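Local atomic coordinates of C-glycoside 3-oxidase (Microbacterium trichothecenolyticum, PDB entry 7DVE), a protein that oxidises the C3 hydroxyl of the sugar in C-glycosides such as isoorientin and mangiferin, using FAD and passing the electrons to molecular oxygen to give hydrogen peroxide. Residues 211-214 with 215-219; 402-406 with 407-411; 241-245 with 246-250; 357-360 with 361-364. One frame throughout, in Å; residues are numbered along the deposited sequence.

Interaction 1: residues 211-214 with 215-219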
# COMPACT_ATOMS: atom_id res chain seq x y z
N VAL A 211 10.88 -9.00 10.99
CA VAL A 211 10.90 -8.56 9.59
C VAL A 211 9.48 -8.27 9.10
O VAL A 211 8.51 -8.87 9.56
CB VAL A 211 11.61 -9.61 8.70
CG1 VAL A 211 10.73 -10.86 8.54
CG2 VAL A 211 11.95 -8.99 7.33
N TRP A 212 9.36 -7.34 8.15
CA TRP A 212 8.06 -6.94 7.61
C TRP A 212 7.37 -8.08 6.86
O TRP A 212 8.01 -8.91 6.20
CB TRP A 212 8.21 -5.73 6.65
CG TRP A 212 8.94 -4.57 7.26
CD1 TRP A 212 10.11 -4.02 6.82
CD2 TRP A 212 8.56 -3.82 8.42
NE1 TRP A 212 10.50 -2.99 7.65
CE2 TRP A 212 9.56 -2.84 8.63
CE3 TRP A 212 7.48 -3.88 9.31
CZ2 TRP A 212 9.50 -1.91 9.68
CZ3 TRP A 212 7.42 -2.96 10.36
CH2 TRP A 212 8.43 -1.99 10.53
N SER A 213 6.04 -8.10 6.94
CA SER A 213 5.18 -9.11 6.36
C SER A 213 4.52 -8.57 5.09
O SER A 213 4.06 -7.43 5.07
CB SER A 213 4.09 -9.53 7.35
OG SER A 213 4.64 -10.19 8.48
N GLY A 214 4.45 -9.39 4.05
CA GLY A 214 3.89 -8.95 2.78
C GLY A 214 3.01 -9.97 2.08
O GLY A 214 2.26 -10.70 2.74
N SER A 215 3.07 -10.02 0.75
CA SER A 215 2.28 -11.02 0.03
C SER A 215 2.67 -12.44 0.38
O SER A 215 1.86 -13.35 0.17
CB SER A 215 2.41 -10.80 -1.48
OG SER A 215 1.93 -9.52 -1.80
N ASP A 216 3.90 -12.67 0.87
CA ASP A 216 4.24 -13.99 1.39
C ASP A 216 3.29 -14.39 2.51
O ASP A 216 2.79 -15.52 2.54
CB ASP A 216 5.68 -14.01 1.89
CG ASP A 216 5.97 -12.89 2.88
OD1 ASP A 216 5.38 -11.81 2.71
OD2 ASP A 216 6.77 -13.07 3.81
N VAL A 217 2.97 -13.45 3.40
CA VAL A 217 2.12 -13.77 4.54
C VAL A 217 0.65 -13.78 4.14
O VAL A 217 -0.12 -14.64 4.61
CB VAL A 217 2.39 -12.78 5.69
CG1 VAL A 217 1.48 -13.09 6.89
CG2 VAL A 217 3.85 -12.85 6.08
N VAL A 218 0.24 -12.86 3.28
CA VAL A 218 -1.15 -12.83 2.82
C VAL A 218 -1.47 -14.09 2.02
O VAL A 218 -2.50 -14.73 2.23
CB VAL A 218 -1.43 -11.55 2.01
CG1 VAL A 218 -2.90 -11.50 1.65
CG2 VAL A 218 -1.03 -10.32 2.80
N LEU A 219 -0.57 -14.48 1.11
CA LEU A 219 -0.76 -15.71 0.34
C LEU A 219 -0.75 -16.92 1.25
O LEU A 219 -1.58 -17.83 1.11
CB LEU A 219 0.35 -15.83 -0.72
CG LEU A 219 0.27 -14.96 -1.99
CD1 LEU A 219 1.48 -15.20 -2.87
CD2 LEU A 219 -1.01 -15.23 -2.77
O HOH W 1 8.56 -11.04 4.56
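Asp216 turns back from the first turn of a helix to grip the backbone of Gly214, the residue at the N-cap. Its CB leaves the backbone with CG lodged between the amide nitrogen and the carbonyl carbon (chi1 53°), the torsion that swings the carboxylate back over the incoming chain. CG comes to rest 4.0 Å from Gly214 N, and beyond it the two oxygens part company. OD1 accepts the Gly214 N hydrogen on its syn lone pair at 2.9 Å, with a bent N-H...O angle of 133°. OD2 takes a hydrogen from a water at 2.8 Å, and the same water donates to Trp212 O, so the carboxylate reaches the end of strand 210-212 as well. A short acid suits this place, and its negative charge probably interacts favourably with the helix N terminus.

Glycine suits the cap: in this extended backbone a CB would probably crowd the next amide. Gly214 O starts the helical pattern by accepting from Val218 N at 3.0 Å, and CG2 of Val218 lies against the same oxygen. On another flank, Val217 CG2 packs alongside Ser213 CB at 3.6 Å, while Ser213 OG bonds to His203 ND1 on the neighbouring strand. Ser215 OG bonds to Ser17 O, within the probable Rossmann-type glycine motif, and Val218 packs on helix 19-31. The whole is a strand-to-helix junction in which an aspartate of the first turn holds the N-cap amide, set beside the dinucleotide-binding core of this GMC oxidoreductase, the Ser215 side chain being about 6 Å from the FAD.

Interaction 2: residues 402-406 with 407-411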
# COMPACT_ATOMS: atom_id res chain seq x y z
N TYR A 402 -3.00 17.19 -10.84
CA TYR A 402 -3.04 17.24 -9.39
C TYR A 402 -2.80 18.66 -8.92
O TYR A 402 -1.79 19.28 -9.25
CB TYR A 402 -1.99 16.32 -8.80
CG TYR A 402 -2.29 15.86 -7.40
CD1 TYR A 402 -3.26 14.88 -7.15
CD2 TYR A 402 -1.60 16.40 -6.32
CE1 TYR A 402 -3.52 14.46 -5.86
CE2 TYR A 402 -1.87 15.99 -5.03
CZ TYR A 402 -2.82 15.02 -4.80
OH TYR A 402 -3.06 14.61 -3.51
N THR A 403 -3.73 19.16 -8.12
CA THR A 403 -3.68 20.52 -7.60
C THR A 403 -3.97 20.48 -6.11
O THR A 403 -4.83 19.73 -5.64
CB THR A 403 -4.68 21.45 -8.36
OG1 THR A 403 -6.01 20.89 -8.37
CG2 THR A 403 -4.21 21.67 -9.80
N LEU A 404 -3.21 21.28 -5.36
CA LEU A 404 -3.48 21.55 -3.96
C LEU A 404 -4.47 22.70 -3.87
O LEU A 404 -4.22 23.79 -4.40
CB LEU A 404 -2.18 21.91 -3.24
CG LEU A 404 -1.12 20.79 -3.13
CD1 LEU A 404 -0.08 21.09 -2.05
CD2 LEU A 404 -1.77 19.45 -2.90
N SER A 405 -5.60 22.47 -3.21
CA SER A 405 -6.51 23.57 -2.92
C SER A 405 -6.02 24.34 -1.70
O SER A 405 -5.08 23.92 -1.01
CB SER A 405 -7.94 23.04 -2.70
OG SER A 405 -8.04 22.39 -1.44
N ASP A 406 -6.66 25.48 -1.44
CA ASP A 406 -6.34 26.28 -0.26
C ASP A 406 -6.58 25.50 1.02
O ASP A 406 -5.86 25.70 2.02
CB ASP A 406 -7.18 27.54 -0.27
CG ASP A 406 -7.22 28.18 -1.64
OD1 ASP A 406 -7.83 27.55 -2.55
OD2 ASP A 406 -6.64 29.28 -1.81
N ARG A 407 -7.57 24.61 1.02
CA ARG A 407 -7.78 23.77 2.19
C ARG A 407 -6.61 22.81 2.38
O ARG A 407 -6.20 22.55 3.52
CB ARG A 407 -9.12 23.02 2.07
CG ARG A 407 -10.34 23.96 1.93
CD ARG A 407 -11.72 23.31 2.26
NE ARG A 407 -12.06 22.20 1.37
CZ ARG A 407 -13.18 21.48 1.42
NH1 ARG A 407 -14.14 21.76 2.29
NH2 ARG A 407 -13.33 20.46 0.57
N ASP A 408 -6.05 22.30 1.28
CA ASP A 408 -4.85 21.46 1.38
C ASP A 408 -3.72 22.23 2.06
O ASP A 408 -3.08 21.71 2.98
CB ASP A 408 -4.41 20.99 -0.00
CG ASP A 408 -5.40 20.04 -0.65
OD1 ASP A 408 -5.83 19.09 0.04
OD2 ASP A 408 -5.75 20.23 -1.84
N HIS A 409 -3.49 23.48 1.65
CA HIS A 409 -2.38 24.26 2.19
C HIS A 409 -2.59 24.57 3.67
O HIS A 409 -1.65 24.52 4.47
CB HIS A 409 -2.21 25.55 1.40
CG HIS A 409 -1.49 25.38 0.10
ND1 HIS A 409 -2.05 25.73 -1.12
CD2 HIS A 409 -0.24 24.93 -0.18
CE1 HIS A 409 -1.19 25.48 -2.09
NE2 HIS A 409 -0.08 25.00 -1.55
N ALA A 410 -3.83 24.93 4.03
CA ALA A 410 -4.17 25.17 5.42
C ALA A 410 -3.92 23.93 6.29
O ALA A 410 -3.33 24.02 7.38
CB ALA A 410 -5.64 25.63 5.51
N THR A 411 -4.36 22.76 5.82
CA THR A 411 -4.15 21.56 6.66
C THR A 411 -2.68 21.16 6.71
O THR A 411 -2.22 20.64 7.74
CB THR A 411 -5.00 20.38 6.18
OG1 THR A 411 -4.99 19.36 7.19
CG2 THR A 411 -4.44 19.75 4.92
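Asp408 and Ser405 face each other across the first turn of helix 406-424 as a capping box. The carboxylate reaches back to the cap, where OD2 accepts from Ser405 N at 2.6 Å; the amide meets it on the anti side, 16° out of the carboxylate plane. In return Ser405 OG, held between its backbone N and carbonyl carbon (chi1 74°), points at the helix start and receives a weak bond from Asp408 N at 3.4 Å. A serine is short enough for this, and its hydroxyl has a stronger partner in Asp376 OD2.

Leu404 and His409, on either side of the cap in sequence, cross at about a right angle. Leu404 CB sits over one face of the imidazole in a CH-pi contact, 4.2 Å from the ring centroid and 27° off the normal, while its CD1 lies 3.9 Å from His409 NE2. These are the positions that a hydrophobic staple uses, though the polar imidazole makes this only a staple-like contact.

Asp408 also forms a salt bridge from OD2 to Lys375 NZ and accepts from Asp376 N through OD1. Cutting Asp408 back to an alanine would probably leave Ser405 N and the Lys375 charge without their mate and the cap more easily frayed. With the lysine and an amide both drawn to OD2, the carboxylate is likely to stay ionised, and its charge probably interacts favourably with the helix N terminus.

Interaction 3: residues 241-245 with 246-250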
# COMPACT_ATOMS: atom_id res chain seq x y z
N LEU A 241 -10.18 -9.07 -21.28
CA LEU A 241 -11.10 -9.53 -22.32
C LEU A 241 -12.53 -9.43 -21.81
O LEU A 241 -12.88 -10.07 -20.81
CB LEU A 241 -10.78 -10.96 -22.73
CG LEU A 241 -9.46 -11.19 -23.46
CD1 LEU A 241 -9.12 -12.68 -23.53
CD2 LEU A 241 -9.52 -10.59 -24.86
N VAL A 242 -13.33 -8.63 -22.49
CA VAL A 242 -14.76 -8.50 -22.22
C VAL A 242 -15.53 -9.14 -23.36
O VAL A 242 -15.16 -9.02 -24.53
CB VAL A 242 -15.14 -7.01 -22.03
CG1 VAL A 242 -14.49 -6.17 -23.11
CG2 VAL A 242 -16.67 -6.84 -22.06
N GLU A 243 -16.61 -9.86 -23.01
CA GLU A 243 -17.39 -10.60 -23.98
C GLU A 243 -18.82 -10.76 -23.48
O GLU A 243 -19.03 -11.11 -22.31
CB GLU A 243 -16.74 -11.97 -24.25
CG GLU A 243 -17.70 -13.11 -24.52
CD GLU A 243 -17.07 -14.47 -24.23
OE1 GLU A 243 -16.25 -14.93 -25.07
OE2 GLU A 243 -17.34 -15.05 -23.15
N ASP A 244 -19.79 -10.49 -24.35
CA ASP A 244 -21.21 -10.57 -24.00
C ASP A 244 -21.52 -9.85 -22.69
O ASP A 244 -22.21 -10.37 -21.81
CB ASP A 244 -21.68 -12.03 -23.95
CG ASP A 244 -21.69 -12.71 -25.32
OD1 ASP A 244 -22.29 -12.15 -26.26
OD2 ASP A 244 -21.09 -13.80 -25.45
N GLY A 245 -20.98 -8.63 -22.57
CA GLY A 245 -21.25 -7.78 -21.43
C GLY A 245 -20.35 -8.02 -20.23
O GLY A 245 -20.06 -7.10 -19.47
N ARG A 246 -19.89 -9.26 -20.06
CA ARG A 246 -19.18 -9.66 -18.86
C ARG A 246 -17.67 -9.59 -19.03
O ARG A 246 -17.15 -9.52 -20.15
CB ARG A 246 -19.59 -11.08 -18.45
CG ARG A 246 -20.89 -11.16 -17.66
CD ARG A 246 -21.13 -12.57 -17.15
NE ARG A 246 -20.31 -12.84 -15.96
CZ ARG A 246 -20.50 -12.30 -14.76
NH1 ARG A 246 -21.50 -11.47 -14.52
NH2 ARG A 246 -19.66 -12.60 -13.78
N ALA A 247 -16.96 -9.61 -17.90
CA ALA A 247 -15.54 -9.94 -17.94
C ALA A 247 -15.37 -11.34 -18.51
O ALA A 247 -16.14 -12.25 -18.20
CB ALA A 247 -14.93 -9.85 -16.54
N ALA A 248 -14.38 -11.51 -19.37
CA ALA A 248 -14.20 -12.79 -20.05
C ALA A 248 -12.80 -13.37 -19.92
O ALA A 248 -12.65 -14.58 -20.10
CB ALA A 248 -14.54 -12.67 -21.54
N GLY A 249 -11.79 -12.58 -19.61
CA GLY A 249 -10.47 -13.14 -19.43
C GLY A 249 -9.43 -12.05 -19.39
O GLY A 249 -9.75 -10.89 -19.14
N VAL A 250 -8.19 -12.43 -19.67
CA VAL A 250 -7.08 -11.48 -19.74
C VAL A 250 -6.18 -11.88 -20.89
O VAL A 250 -6.14 -13.05 -21.30
CB VAL A 250 -6.28 -11.41 -18.42
CG1 VAL A 250 -7.09 -10.69 -17.36
CG2 VAL A 250 -5.86 -12.80 -17.94
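Strands 241-243 and 246-250 run antiparallel as a beta hairpin, closed by a type I' turn from Glu243 to Arg246 and interrupted by a classic beta bulge. In the turn Glu243 N bonds to Arg246 O at 2.9 Å and Arg246 N returns to Glu243 O at 3.0 Å. Asp244 and Gly245 take positive phi values at the corner, and Gly245 (phi 86°) is a natural glycine, since a CB would jam against the preceding carbonyl. At the bulge Ala248 and Gly249 together face Leu241, whose carbonyl oxygen accepts from both of their amides, the Gly249 bond being 3.0 Å long. Leu241 N closes the pairing on Gly249 O at 2.8 Å.

Leu241 lays its side chain along the partner strand: CB rests beside Gly249, whose backbone angles call for glycine and where a CB would press on Leu241 CD1, and CD1 reaches Val250 O at 3.7 Å. Strand 260-264 lies on the far edge of strand 246-254, with Val250 packed against Val263. Val242 CG2, swung anti to its own amide, touches Arg246 O at 3.3 Å. The small Ala248 fits within the bulge, its CB tucked 3.6 Å from Glu243 CB.

Interaction 4: residues 357-360 with 361-364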
# COMPACT_ATOMS: atom_id res chain seq x y z
N ASP A 357 20.78 9.85 9.92
CA ASP A 357 21.57 8.69 10.29
C ASP A 357 21.51 8.55 11.80
O ASP A 357 21.50 9.55 12.52
CB ASP A 357 23.03 8.81 9.86
CG ASP A 357 23.19 8.88 8.36
OD1 ASP A 357 22.63 8.00 7.66
OD2 ASP A 357 23.90 9.79 7.86
N ASP A 358 21.46 7.30 12.27
CA ASP A 358 21.54 7.06 13.70
C ASP A 358 22.91 7.45 14.19
O ASP A 358 23.90 7.43 13.45
CB ASP A 358 21.26 5.59 14.02
CG ASP A 358 20.67 5.37 15.43
OD1 ASP A 358 20.30 6.37 16.11
OD2 ASP A 358 20.56 4.18 15.86
N ASP A 359 22.97 7.85 15.45
CA ASP A 359 24.22 8.15 16.12
C ASP A 359 24.89 6.83 16.51
O ASP A 359 24.37 6.10 17.37
CB ASP A 359 23.96 9.04 17.34
CG ASP A 359 25.23 9.31 18.13
OD1 ASP A 359 26.32 9.00 17.62
OD2 ASP A 359 25.13 9.83 19.28
N PRO A 360 26.05 6.49 15.94
CA PRO A 360 26.72 5.25 16.35
C PRO A 360 27.13 5.26 17.81
O PRO A 360 27.23 4.19 18.42
CB PRO A 360 27.95 5.18 15.42
CG PRO A 360 27.86 6.37 14.49
CD PRO A 360 26.92 7.35 15.11
N ALA A 361 27.36 6.44 18.39
CA ALA A 361 27.63 6.54 19.81
C ALA A 361 26.45 6.12 20.68
O ALA A 361 26.64 5.76 21.84
CB ALA A 361 28.01 7.98 20.17
N ALA A 362 25.22 6.18 20.16
CA ALA A 362 24.02 5.99 20.97
C ALA A 362 22.92 5.42 20.09
O ALA A 362 21.94 6.10 19.77
CB ALA A 362 23.58 7.31 21.60
N PRO A 363 23.06 4.17 19.66
CA PRO A 363 22.07 3.62 18.73
C PRO A 363 20.67 3.66 19.33
O PRO A 363 20.48 3.44 20.53
CB PRO A 363 22.55 2.18 18.50
CG PRO A 363 23.50 1.91 19.59
CD PRO A 363 24.11 3.20 20.00
N GLY A 364 19.70 3.99 18.49
CA GLY A 364 18.32 4.10 18.89
C GLY A 364 17.88 5.47 19.37
O GLY A 364 16.68 5.67 19.58
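Asp358 reaches across a tight loop to the amide of Gly364. Its OD2 accepts that hydrogen on the syn lone pair at 2.8 Å, nearly straight at 168°, and also touches Pro363 CA at 3.3 Å; the other oxygen, OD1, takes a weak bond from the amide of Asp359. With CG anti to the amide nitrogen (chi1 -152°), the carboxylate is thrown over the loop rather than back along the incoming chain.

Asp359 satisfies two more donors. Its OD1 accepts from Ala361 N at 2.9 Å, the hydrogen arriving from above the carboxylate plane, while its backbone O accepts from Ala362 N at 2.9 Å. Prolines suit their places: Pro360, with no amide hydrogen, fills the second position of the turn, and Pro363 adds rigidity before Gly364, whose positive phi calls for glycine. Ala362 O is bonded to Ser365 OG. With an alanine in place of Asp358, Gly364 N would probably lose its acceptor and the loop's end be freer to move. The result is a type I beta turn from Asp359 to Ala362, overlaid by an Asx turn, in the surface loop leading into strand 366-373.

From the N terminus the contacts come in series, 1, 3, 4 and 2; none nests within or crosses another, and each joins adjoining residues. Interaction 1 turns strand 210-212 of the large antiparallel sheet into helix 215-224, beside the FAD. Interaction 3 then closes the hairpin of strands 235-243 and 246-254, two-thirds of a three-stranded sheet. Interaction 4 folds the loop between strands 341-347 and 366-373 of the large sheet, and interaction 2 starts helix 406-424 after strand 396-401. They do not touch: interactions 3 and 4 lie farthest apart, on opposite sides of the molecule's centre with centres about 56 Å apart.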